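Local coordinates for conserved hypothetical protein (Deinococcus radiodurans, PDB 2A1V) that is of unknown function but belongs to the YjbR family and folds as an antiparallel sheet packed with helices, at residues E32-K37 with T50-D55. Residues are numbered along the deposited sequence; the frame is centred on the assembly and turned at random. Where two conformers were deposited one is given.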
loop_
_atom_site.group_PDB
_atom_site.type_symbol
_atom_site.label_atom_id
_atom_site.label_comp_id
_atom_site.label_asym_id
_atom_site.label_seq_id
_atom_site.Cartn_x
_atom_site.Cartn_y
_atom_site.Cartn_z
ATOM N N GLU A 32 10.461 4.074 13.504
ATOM C CA GLU A 32 10.797 4.290 12.116
ATOM C C GLU A 32 9.717 3.791 11.167
ATOM O O GLU A 32 10.007 3.442 10.031
ATOM C CB GLU A 32 12.154 3.648 11.761
ATOM C CG GLU A 32 13.237 3.569 12.883
ATOM C CD GLU A 32 13.552 4.884 13.612
ATOM O OE1 GLU A 32 12.992 5.954 13.312
ATOM O OE2 GLU A 32 14.347 4.823 14.575
ATOM N N THR A 33 8.464 3.731 11.625
ATOM C CA THR A 33 7.353 3.408 10.727
ATOM C C THR A 33 6.987 4.584 9.752
ATOM O O THR A 33 6.395 5.609 10.105
ATOM C CB THR A 33 6.133 2.890 11.525
ATOM O OG1 THR A 33 6.538 1.804 12.396
ATOM C CG2 THR A 33 5.033 2.360 10.533
ATOM N N LEU A 34 7.409 4.408 8.518
ATOM C CA LEU A 34 7.002 5.233 7.401
ATOM C C LEU A 34 5.548 4.915 6.983
ATOM O O LEU A 34 5.181 3.765 6.720
ATOM C CB LEU A 34 7.944 4.990 6.233
ATOM C CG LEU A 34 7.762 5.832 4.971
ATOM C CD1 LEU A 34 7.911 7.389 5.197
ATOM C CD2 LEU A 34 8.758 5.335 3.938
ATOM N N VAL A 35 4.743 5.971 6.931
ATOM C CA VAL A 35 3.322 5.880 6.608
ATOM C C VAL A 35 3.013 6.726 5.367
ATOM O O VAL A 35 3.369 7.888 5.271
ATOM C CB VAL A 35 2.463 6.312 7.802
ATOM C CG1 VAL A 35 0.982 6.070 7.524
ATOM C CG2 VAL A 35 2.867 5.568 9.080
ATOM N N PHE A 36 2.403 6.083 4.391
ATOM C CA PHE A 36 1.907 6.744 3.188
ATOM C C PHE A 36 0.425 6.979 3.359
ATOM O O PHE A 36 -0.349 6.050 3.651
ATOM C CB PHE A 36 2.173 5.922 1.925
ATOM C CG PHE A 36 3.611 5.595 1.714
ATOM C CD1 PHE A 36 4.168 4.450 2.271
ATOM C CD2 PHE A 36 4.408 6.425 0.926
ATOM C CE1 PHE A 36 5.515 4.131 2.082
ATOM C CE2 PHE A 36 5.745 6.111 0.690
ATOM C CZ PHE A 36 6.307 4.970 1.271
ATOM N N LYS A 37 0.037 8.239 3.191
ATOM C CA LYS A 37 -1.342 8.667 3.359
ATOM C C LYS A 37 -1.764 9.391 2.081
ATOM O O LYS A 37 -0.922 9.942 1.356
ATOM C CB LYS A 37 -1.475 9.563 4.596
ATOM C CG LYS A 37 -1.262 8.841 5.944
ATOM C CD LYS A 37 -1.341 9.788 7.163
ATOM C CE LYS A 37 -1.511 9.052 8.503
ATOM N NZ LYS A 37 -1.512 9.924 9.755
ATOM N N THR A 50 5.493 0.844 6.446
ATOM C CA THR A 50 6.610 -0.098 6.643
ATOM C C THR A 50 7.587 0.444 7.675
ATOM O O THR A 50 7.749 1.655 7.773
ATOM C CB THR A 50 7.380 -0.406 5.298
ATOM O OG1 THR A 50 8.248 -1.572 5.439
ATOM C CG2 THR A 50 8.151 0.814 4.846
ATOM N N ASP A 51 8.238 -0.450 8.418
ATOM C CA ASP A 51 9.223 -0.080 9.424
ATOM C C ASP A 51 10.580 -0.173 8.738
ATOM O O ASP A 51 11.081 -1.273 8.397
ATOM C CB ASP A 51 9.104 -0.980 10.653
ATOM C CG ASP A 51 10.149 -0.692 11.711
ATOM O OD1 ASP A 51 11.057 0.183 11.529
ATOM O OD2 ASP A 51 10.066 -1.388 12.743
ATOM N N ILE A 52 11.154 1.005 8.503
ATOM C CA ILE A 52 12.337 1.149 7.649
ATOM C C ILE A 52 13.624 0.668 8.266
ATOM O O ILE A 52 14.610 0.534 7.564
ATOM C CB ILE A 52 12.516 2.591 7.090
ATOM C CG1 ILE A 52 12.973 3.609 8.142
ATOM C CG2 ILE A 52 11.246 3.053 6.386
ATOM C CD1 ILE A 52 13.615 4.890 7.480
ATOM N N THR A 53 13.630 0.369 9.570
ATOM C CA THR A 53 14.802 -0.246 10.184
ATOM C C THR A 53 14.880 -1.797 10.083
ATOM O O THR A 53 15.873 -2.392 10.541
ATOM C CB THR A 53 14.998 0.168 11.679
ATOM O OG1 THR A 53 16.310 -0.235 12.111
ATOM C CG2 THR A 53 13.996 -0.478 12.558
ATOM N N GLN A 54 13.855 -2.443 9.534
ATOM C CA GLN A 54 13.858 -3.903 9.354
ATOM C C GLN A 54 14.313 -4.336 7.946
ATOM O O GLN A 54 13.840 -3.810 6.912
ATOM C CB GLN A 54 12.455 -4.460 9.568
ATOM C CG GLN A 54 11.855 -4.269 10.937
ATOM C CD GLN A 54 10.459 -4.922 11.077
ATOM O OE1 GLN A 54 9.511 -4.643 10.290
ATOM N NE2 GLN A 54 10.323 -5.776 12.105
ATOM N N ASP A 55 15.193 -5.326 7.913
ATOM C CA ASP A 55 15.638 -5.962 6.674
ATOM C C ASP A 55 15.423 -7.479 6.834
ATOM O O ASP A 55 16.022 -8.075 7.698
ATOM C CB ASP A 55 17.106 -5.599 6.476
ATOM C CG ASP A 55 17.729 -6.174 5.205
ATOM O OD1 ASP A 55 17.070 -6.808 4.338
ATOM O OD2 ASP A 55 18.965 -6.002 5.106
HETATM O O HOH W 1 11.274 1.134 14.171
#
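In D51, CG stands anti to the backbone N (chi1 177°), and the carboxylate lies beside E32, with OD1 3.6 Å from E32 CB. I52 holds CG1 between its own N and carbonyl carbon (chi1 73°), where it meets E32 CB at 3.7 Å. I52 CG2 packs on L34 CB at 3.8 Å. D51 OD1 accepts the backbone N-H of T53 from above the carboxylate plane, which makes an Asx turn. D51 OD1 also accepts from a water, whose O is 2.8 Å away; that water accepts the N-H of E32. An alanine in place of D51 would probably leave T53 N and the water without this acceptor and let the turn shift. L34 and T50 form an antiparallel hydrogen-bonded pair, with L34 N 2.9 Å from T50 O and T50 N 3.0 Å from L34 O. T33 and D51 form the adjacent non-hydrogen-bonded pair. Beyond it, I52 N bonds almost straight to E32 O (173° at the hydrogen), reaching it from above the carbonyl plane. I52 lies within a type I turn, D51 to Q54. The contact lies at the open end of the hairpin of strands 33-38 and 43-51. L34, T50 and I52 touch helix 10-17, and strand 23-26 flanks strand 33-38 on its other edge.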